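Local coordinates for PCF11 protein (Saccharomyces cerevisiae, PDB 1SZ9) that binds the carboxy-terminal domain of RNA polymerase II through its CTD-interacting domain and takes part in processing the 3' ends of messenger RNA, at residues R92-V97 with K104-F109; L111-N116 with S126-I131. All coordinates share one frame; numbering follows the deposited sequence.

Contact 1. Residues R92-V97 with K104-F109; sequences RTYLLV and KLINMF
With CG opposite the backbone N (chi1 -170°), Tyr94 lays its ring along the gap so that its far end nears Ile106, while in Leu105 a chi1 of -69° sets CG opposite its own carbonyl carbon and chi2 near 172° carries the CD1 methyl across to helix 86-95. That methyl does most of the work. It lies 3.8 Å from Tyr94 CA, against the backbone itself, and Leu105 CD1 is also 4.0 Å from Tyr94 CD2, so it fills the angle between the helix and the root of the ring, approaching the ring obliquely. From the loop that follows the helix, Val97 comes to the same methyl tip to tip, with its CG2 3.9 Å from Leu105 CD1, and Thr93 CG2 adds a looser contact to Leu105 CD1 at 4.2 Å. The two helices are consecutive, joined by a short turn, and belong to the all-helical right-handed superhelix of a CID, related to arm repeats; here Leu105 packs against Tyr94, Thr93 and Val97 where consecutive helices meet. Further out, Ile106 borders the aromatic ring at its edge: its CG1 lies near the ring plane, 4.0 Å from Tyr94 CE2, and Ile106 CD1 is 3.8 Å from Tyr94 OH. No hydrogen bond crosses between the segments. Thr93 OG1 is satisfied by Leu89 O within its own helix, and Phe134 of helix 125-137 packs edge-to-face with Tyr94.

Contact 2. Residues L111-N116 with S126-I131; sequences LWLNPN and SALEKI
Apolar packing joins Trp112 and Leu113, at the C-terminal end region of helix 99-112, to Leu128 and Ile131 of helix 125-137, the last helix of the chain, across an intervening loop. Leu128 is the residue shared by both aliphatic and aromatic partners, and its two methyls divide the work. CD2 approaches the indole obliquely, 3.8 Å from Trp112 CE3, and also lies near Trp112 CB; Leu128 CD1 goes to Leu113, whose CD1 is 3.8 Å away, the two leucine side chains lying alongside and running opposite ways. One turn further along, Ile131 stands roughly perpendicular to the tryptophan side chain and puts its CD1 methyl at the edge of the six-membered ring, near the ring plane and 3.9 Å from Trp112 CZ3. A chi1 of -70° places CG of Trp112 opposite the carbonyl carbon, and chi2 of -19° then turns the benzo side towards helix 125-137. At the pyrrole side, NE1 is hydrogen-bonded to Asp68 OD1 of helix 57-73. Phe123 also packs edge-to-face with the indole. An alanine in place of Leu128 would probably open a gap beside CE3 of the indole and leave Leu113 CD1 without its methyl partner. Since no hydrogen bond links the two segments, their cohesion rests on shape and the burial of carbon, while the indole's orientation is probably also held by the NE1 bond to Asp68.

Overall arrangement
Helix 99-112 serves both contacts, offering Leu105 and the end of Ile106 to helix 86-95 in contact 1 and Trp112 to helix 125-137 in contact 2. Their centres lie 13 Å apart. Both are buried and without hydrogen bonds between their segments, each with one partly exposed residue, Ile106 in the first and Leu113 in the second. Contact 1 pairs neighbouring helices over a short turn; contact 2 spans a longer loop, and its indole also carries a polar tie to helix 57-73, NE1 to Asp68. Phe109, within 104-109 but not touching 92-97, connects the two contacts, its CD1 3.4 Å from Ile131 CG2; it also touches Tyr90 of helix 86-95.

Contact 1. Residues R92-V97 with K104-F109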
ATOM      1  N   ARG A  92      -2.771   4.726  11.078  1.00 24.13           N
ATOM      2  CA  ARG A  92      -2.309   3.833  12.139  1.00 27.31           C
ATOM      3  C   ARG A  92      -0.833   3.514  11.978  1.00 24.10           C
ATOM      4  O   ARG A  92      -0.095   3.500  12.962  1.00 22.30           O
ATOM      5  CB  ARG A  92      -3.133   2.534  12.160  1.00 30.97           C
ATOM      6  CG  ARG A  92      -4.508   2.730  12.790  1.00 40.41           C
ATOM      7  CD  ARG A  92      -5.481   1.610  12.456  1.00 45.72           C
ATOM      8  NE  ARG A  92      -6.851   1.990  12.806  1.00 50.61           N
ATOM      9  CZ  ARG A  92      -7.941   1.328  12.421  1.00 51.78           C
ATOM     10  NH1 ARG A  92      -7.837   0.238  11.666  1.00 52.87           N
ATOM     11  NH2 ARG A  92      -9.141   1.770  12.781  1.00 51.71           N
ATOM     12  N   THR A  93      -0.401   3.280  10.741  1.00 19.25           N
ATOM     13  CA  THR A  93       1.001   2.977  10.483  1.00 19.79           C
ATOM     14  C   THR A  93       1.878   4.168  10.842  1.00 20.04           C
ATOM     15  O   THR A  93       2.884   4.026  11.525  1.00 18.55           O
ATOM     16  CB  THR A  93       1.223   2.609   8.992  1.00 20.87           C
ATOM     17  OG1 THR A  93       0.465   1.441   8.702  1.00 21.31           O
ATOM     18  CG2 THR A  93       2.716   2.321   8.678  1.00 17.70           C
ATOM     19  N   TYR A  94       1.477   5.343  10.369  1.00 21.95           N
ATOM     20  CA  TYR A  94       2.206   6.580  10.616  1.00 21.87           C
ATOM     21  C   TYR A  94       2.416   6.799  12.118  1.00 23.01           C
ATOM     22  O   TYR A  94       3.494   7.197  12.561  1.00 22.52           O
ATOM     23  CB  TYR A  94       1.421   7.766  10.021  1.00 20.30           C
ATOM     24  CG  TYR A  94       2.195   9.067  10.020  1.00 19.58           C
ATOM     25  CD1 TYR A  94       2.341   9.812  11.187  1.00 19.71           C
ATOM     26  CD2 TYR A  94       2.794   9.548   8.848  1.00 19.59           C
ATOM     27  CE1 TYR A  94       3.060  11.013  11.198  1.00 21.28           C
ATOM     28  CE2 TYR A  94       3.533  10.753   8.850  1.00 19.27           C
ATOM     29  CZ  TYR A  94       3.654  11.472  10.024  1.00 19.50           C
ATOM     30  OH  TYR A  94       4.354  12.649  10.050  1.00 19.51           O
ATOM     31  N   LEU A  95       1.377   6.525  12.897  1.00 22.49           N
ATOM     32  CA  LEU A  95       1.442   6.699  14.346  1.00 23.08           C
ATOM     33  C   LEU A  95       2.331   5.672  15.042  1.00 23.28           C
ATOM     34  O   LEU A  95       2.711   5.857  16.209  1.00 23.20           O
ATOM     35  CB  LEU A  95       0.021   6.641  14.933  1.00 20.40           C
ATOM     36  CG  LEU A  95      -0.878   7.806  14.483  1.00 20.69           C
ATOM     37  CD1 LEU A  95      -2.298   7.577  14.939  1.00 22.89           C
ATOM     38  CD2 LEU A  95      -0.326   9.135  15.046  1.00 18.42           C
ATOM     39  N   LEU A  96       2.676   4.608  14.323  1.00 24.32           N
ATOM     40  CA  LEU A  96       3.492   3.530  14.893  1.00 25.28           C
ATOM     41  C   LEU A  96       4.892   3.373  14.334  1.00 24.92           C
ATOM     42  O   LEU A  96       5.580   2.398  14.638  1.00 25.99           O
ATOM     43  CB  LEU A  96       2.730   2.196  14.787  1.00 27.26           C
ATOM     44  CG  LEU A  96       1.453   2.085  15.664  1.00 29.27           C
ATOM     45  CD1 LEU A  96       0.666   0.815  15.322  1.00 29.41           C
ATOM     46  CD2 LEU A  96       1.834   2.092  17.151  1.00 27.43           C
ATOM     47  N   VAL A  97       5.341   4.319  13.515  1.00 23.32           N
ATOM     48  CA  VAL A  97       6.694   4.200  12.977  1.00 22.36           C
ATOM     49  C   VAL A  97       7.535   5.419  13.311  1.00 23.57           C
ATOM     50  O   VAL A  97       7.014   6.461  13.721  1.00 23.49           O
ATOM     51  CB  VAL A  97       6.694   3.985  11.443  1.00 23.13           C
ATOM     52  CG1 VAL A  97       5.932   2.687  11.109  1.00 21.49           C
ATOM     53  CG2 VAL A  97       6.076   5.210  10.734  1.00 20.22           C
ATOM     54  N   LYS A 104       9.137   9.029   4.535  1.00 21.66           N
ATOM     55  CA  LYS A 104       8.949   8.124   3.399  1.00 20.46           C
ATOM     56  C   LYS A 104       7.456   7.905   3.138  1.00 22.23           C
ATOM     57  O   LYS A 104       7.023   7.879   1.978  1.00 20.58           O
ATOM     58  CB  LYS A 104       9.693   6.804   3.646  1.00 23.46           C
ATOM     59  CG  LYS A 104      11.176   6.929   3.270  1.00 25.89           C
ATOM     60  CD  LYS A 104      12.064   6.021   4.068  1.00 31.89           C
ATOM     61  CE  LYS A 104      13.495   5.998   3.471  1.00 33.01           C
ATOM     62  NZ  LYS A 104      13.860   7.222   2.688  1.00 28.92           N
ATOM     63  N   LEU A 105       6.661   7.775   4.206  1.00 18.61           N
ATOM     64  CA  LEU A 105       5.203   7.630   4.036  1.00 19.04           C
ATOM     65  C   LEU A 105       4.645   8.924   3.438  1.00 19.34           C
ATOM     66  O   LEU A 105       3.691   8.905   2.671  1.00 18.80           O
ATOM     67  CB  LEU A 105       4.507   7.401   5.375  1.00 16.94           C
ATOM     68  CG  LEU A 105       4.767   6.051   6.053  1.00 17.65           C
ATOM     69  CD1 LEU A 105       4.158   6.078   7.436  1.00 17.01           C
ATOM     70  CD2 LEU A 105       4.189   4.915   5.197  1.00 18.57           C
ATOM     71  N   ILE A 106       5.251  10.052   3.795  1.00 18.31           N
ATOM     72  CA  ILE A 106       4.769  11.337   3.293  1.00 19.57           C
ATOM     73  C   ILE A 106       5.052  11.490   1.800  1.00 19.25           C
ATOM     74  O   ILE A 106       4.191  11.932   1.038  1.00 17.29           O
ATOM     75  CB  ILE A 106       5.414  12.507   4.096  1.00 20.87           C
ATOM     76  CG1 ILE A 106       4.857  12.492   5.532  1.00 18.70           C
ATOM     77  CG2 ILE A 106       5.166  13.884   3.383  1.00 18.80           C
ATOM     78  CD1 ILE A 106       5.714  13.288   6.533  1.00 17.59           C
ATOM     79  N   ASN A 107       6.266  11.140   1.386  1.00 20.69           N
ATOM     80  CA  ASN A 107       6.621  11.242  -0.024  1.00 20.69           C
ATOM     81  C   ASN A 107       5.731  10.311  -0.840  1.00 22.28           C
ATOM     82  O   ASN A 107       5.267  10.671  -1.921  1.00 21.74           O
ATOM     83  CB  ASN A 107       8.107  10.916  -0.219  1.00 18.66           C
ATOM     84  CG  ASN A 107       9.003  12.044   0.289  1.00 23.38           C
ATOM     85  OD1 ASN A 107       8.522  13.151   0.514  1.00 23.14           O
ATOM     86  ND2 ASN A 107      10.290  11.772   0.467  1.00 23.69           N
ATOM     87  N   MET A 108       5.469   9.125  -0.296  1.00 20.52           N
ATOM     88  CA  MET A 108       4.617   8.160  -0.980  1.00 21.85           C
ATOM     89  C   MET A 108       3.221   8.749  -1.187  1.00 20.09           C
ATOM     90  O   MET A 108       2.631   8.614  -2.268  1.00 21.23           O
ATOM     91  CB  MET A 108       4.535   6.856  -0.171  1.00 19.67           C
ATOM     92  CG  MET A 108       3.564   5.814  -0.733  1.00 22.51           C
ATOM     93  SD  MET A 108       3.521   4.362   0.361  1.00 22.43           S
ATOM     94  CE  MET A 108       2.635   5.102   1.829  1.00 22.58           C
ATOM     95  N   PHE A 109       2.696   9.394  -0.150  1.00 19.40           N
ATOM     96  CA  PHE A 109       1.380  10.040  -0.221  1.00 19.39           C
ATOM     97  C   PHE A 109       1.378  11.149  -1.292  1.00 20.67           C
ATOM     98  O   PHE A 109       0.424  11.289  -2.061  1.00 18.65           O
ATOM     99  CB  PHE A 109       1.033  10.640   1.139  1.00 21.11           C
ATOM    100  CG  PHE A 109      -0.116  11.605   1.101  1.00 24.02           C
ATOM    101  CD1 PHE A 109      -1.430  11.145   0.942  1.00 24.63           C
ATOM    102  CD2 PHE A 109       0.117  12.973   1.161  1.00 23.02           C
ATOM    103  CE1 PHE A 109      -2.493  12.038   0.833  1.00 25.18           C
ATOM    104  CE2 PHE A 109      -0.949  13.881   1.051  1.00 27.10           C
ATOM    105  CZ  PHE A 109      -2.253  13.410   0.884  1.00 25.24           C
TER

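Contact 2. Residues L111-N116 with S126-I131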
ATOM      1  N   LEU A 111       3.062  11.326  -4.020  1.00 26.50           N
ATOM      2  CA  LEU A 111       2.963  10.757  -5.364  1.00 25.59           C
ATOM      3  C   LEU A 111       1.578  10.169  -5.629  1.00 25.92           C
ATOM      4  O   LEU A 111       1.192  10.031  -6.788  1.00 27.58           O
ATOM      5  CB  LEU A 111       4.047   9.698  -5.590  1.00 25.63           C
ATOM      6  CG  LEU A 111       5.483  10.210  -5.473  1.00 28.65           C
ATOM      7  CD1 LEU A 111       6.443   9.070  -5.783  1.00 26.93           C
ATOM      8  CD2 LEU A 111       5.720  11.379  -6.437  1.00 27.98           C
ATOM      9  N   TRP A 112       0.822   9.829  -4.578  1.00 23.34           N
ATOM     10  CA  TRP A 112      -0.528   9.295  -4.804  1.00 24.12           C
ATOM     11  C   TRP A 112      -1.435  10.393  -5.369  1.00 24.34           C
ATOM     12  O   TRP A 112      -2.437  10.095  -5.997  1.00 26.09           O
ATOM     13  CB  TRP A 112      -1.187   8.754  -3.520  1.00 20.77           C
ATOM     14  CG  TRP A 112      -0.600   7.476  -2.956  1.00 23.69           C
ATOM     15  CD1 TRP A 112       0.185   6.567  -3.607  1.00 21.35           C
ATOM     16  CD2 TRP A 112      -0.798   6.962  -1.634  1.00 19.87           C
ATOM     17  NE1 TRP A 112       0.489   5.508  -2.766  1.00 20.57           N
ATOM     18  CE2 TRP A 112      -0.102   5.731  -1.550  1.00 21.32           C
ATOM     19  CE3 TRP A 112      -1.494   7.425  -0.509  1.00 19.75           C
ATOM     20  CZ2 TRP A 112      -0.085   4.952  -0.377  1.00 18.85           C
ATOM     21  CZ3 TRP A 112      -1.479   6.651   0.657  1.00 21.34           C
ATOM     22  CH2 TRP A 112      -0.777   5.428   0.709  1.00 19.30           C
ATOM     23  N   LEU A 113      -1.089  11.655  -5.128  1.00 24.28           N
ATOM     24  CA  LEU A 113      -1.878  12.798  -5.625  1.00 26.75           C
ATOM     25  C   LEU A 113      -1.711  12.994  -7.139  1.00 25.40           C
ATOM     26  O   LEU A 113      -2.561  13.575  -7.790  1.00 28.82           O
ATOM     27  CB  LEU A 113      -1.468  14.082  -4.889  1.00 27.22           C
ATOM     28  CG  LEU A 113      -2.237  14.562  -3.648  1.00 31.77           C
ATOM     29  CD1 LEU A 113      -3.141  13.489  -3.074  1.00 29.51           C
ATOM     30  CD2 LEU A 113      -1.238  15.064  -2.630  1.00 27.90           C
ATOM     31  N   ASN A 114      -0.614  12.505  -7.693  1.00 24.93           N
ATOM     32  CA  ASN A 114      -0.361  12.610  -9.127  1.00 25.86           C
ATOM     33  C   ASN A 114       0.478  11.397  -9.557  1.00 25.80           C
ATOM     34  O   ASN A 114       1.632  11.532  -9.974  1.00 27.03           O
ATOM     35  CB  ASN A 114       0.364  13.928  -9.447  1.00 27.30           C
ATOM     36  CG  ASN A 114       0.598  14.118 -10.949  1.00 33.62           C
ATOM     37  OD1 ASN A 114      -0.251  13.750 -11.764  1.00 31.75           O
ATOM     38  ND2 ASN A 114       1.749  14.700 -11.316  1.00 30.76           N
ATOM     39  N   PRO A 115      -0.109  10.186  -9.477  1.00 23.22           N
ATOM     40  CA  PRO A 115       0.609   8.958  -9.848  1.00 23.63           C
ATOM     41  C   PRO A 115       1.011   8.903 -11.325  1.00 26.34           C
ATOM     42  O   PRO A 115       0.187   9.142 -12.201  1.00 26.16           O
ATOM     43  CB  PRO A 115      -0.383   7.862  -9.501  1.00 18.44           C
ATOM     44  CG  PRO A 115      -1.710   8.505  -9.876  1.00 20.45           C
ATOM     45  CD  PRO A 115      -1.558   9.930  -9.332  1.00 22.30           C
ATOM     46  N   ASN A 116       2.278   8.599 -11.585  1.00 27.47           N
ATOM     47  CA  ASN A 116       2.758   8.500 -12.955  1.00 29.01           C
ATOM     48  C   ASN A 116       2.445   9.746 -13.775  1.00 28.68           C
ATOM     49  O   ASN A 116       2.262   9.665 -14.983  1.00 31.70           O
ATOM     50  CB  ASN A 116       2.133   7.260 -13.610  1.00 28.79           C
ATOM     51  CG  ASN A 116       2.470   5.981 -12.849  1.00 30.27           C
ATOM     52  OD1 ASN A 116       1.585   5.248 -12.398  1.00 34.92           O
ATOM     53  ND2 ASN A 116       3.750   5.723 -12.695  1.00 28.57           N
ATOM     54  N   SER A 126     -11.815  10.845  -1.282  1.00 36.88           N
ATOM     55  CA  SER A 126     -12.114  10.924   0.153  1.00 37.18           C
ATOM     56  C   SER A 126     -10.988  10.475   1.091  1.00 33.54           C
ATOM     57  O   SER A 126     -10.695  11.143   2.080  1.00 32.43           O
ATOM     58  CB  SER A 126     -13.357  10.119   0.495  1.00 36.88           C
ATOM     59  OG  SER A 126     -13.541  10.141   1.904  1.00 41.81           O
ATOM     60  N   ALA A 127     -10.392   9.330   0.779  1.00 31.30           N
ATOM     61  CA  ALA A 127      -9.299   8.768   1.559  1.00 29.58           C
ATOM     62  C   ALA A 127      -8.092   9.723   1.593  1.00 27.01           C
ATOM     63  O   ALA A 127      -7.550  10.005   2.659  1.00 26.80           O
ATOM     64  CB  ALA A 127      -8.890   7.424   0.969  1.00 29.31           C
ATOM     65  N   LEU A 128      -7.697  10.226   0.425  1.00 24.69           N
ATOM     66  CA  LEU A 128      -6.566  11.137   0.300  1.00 24.06           C
ATOM     67  C   LEU A 128      -6.760  12.456   1.051  1.00 25.81           C
ATOM     68  O   LEU A 128      -5.803  12.986   1.604  1.00 23.78           O
ATOM     69  CB  LEU A 128      -6.264  11.410  -1.187  1.00 24.12           C
ATOM     70  CG  LEU A 128      -5.790  10.180  -1.970  1.00 27.20           C
ATOM     71  CD1 LEU A 128      -5.492  10.547  -3.409  1.00 28.86           C
ATOM     72  CD2 LEU A 128      -4.534   9.594  -1.310  1.00 28.26           C
ATOM     73  N   GLU A 129      -7.985  12.990   1.060  1.00 26.93           N
ATOM     74  CA  GLU A 129      -8.273  14.236   1.783  1.00 28.30           C
ATOM     75  C   GLU A 129      -8.143  13.998   3.286  1.00 26.74           C
ATOM     76  O   GLU A 129      -7.614  14.844   3.997  1.00 27.33           O
ATOM     77  CB  GLU A 129      -9.705  14.729   1.511  1.00 31.91           C
ATOM     78  CG  GLU A 129      -9.946  15.324   0.130  1.00 41.80           C
ATOM     79  CD  GLU A 129     -11.426  15.659  -0.094  1.00 48.63           C
ATOM     80  OE1 GLU A 129     -12.040  16.277   0.813  1.00 50.38           O
ATOM     81  OE2 GLU A 129     -11.972  15.303  -1.167  1.00 51.14           O
ATOM     82  N   LYS A 130      -8.656  12.862   3.763  1.00 25.61           N
ATOM     83  CA  LYS A 130      -8.574  12.523   5.182  1.00 25.15           C
ATOM     84  C   LYS A 130      -7.108  12.345   5.598  1.00 23.58           C
ATOM     85  O   LYS A 130      -6.721  12.734   6.699  1.00 21.10           O
ATOM     86  CB  LYS A 130      -9.331  11.230   5.495  1.00 27.51           C
ATOM     87  CG  LYS A 130     -10.859  11.310   5.540  1.00 31.43           C
ATOM     88  CD  LYS A 130     -11.389   9.981   6.110  1.00 36.98           C
ATOM     89  CE  LYS A 130     -12.908   9.802   6.010  1.00 40.79           C
ATOM     90  NZ  LYS A 130     -13.680  10.673   6.944  1.00 43.52           N
ATOM     91  N   ILE A 131      -6.302  11.742   4.725  1.00 21.41           N
ATOM     92  CA  ILE A 131      -4.882  11.550   5.035  1.00 22.22           C
ATOM     93  C   ILE A 131      -4.198  12.909   5.076  1.00 20.39           C
ATOM     94  O   ILE A 131      -3.377  13.177   5.956  1.00 19.42           O
ATOM     95  CB  ILE A 131      -4.171  10.655   3.986  1.00 23.70           C
ATOM     96  CG1 ILE A 131      -4.598   9.202   4.181  1.00 22.53           C
ATOM     97  CG2 ILE A 131      -2.637  10.779   4.134  1.00 26.00           C
ATOM     98  CD1 ILE A 131      -4.124   8.258   3.048  1.00 21.49           C
TER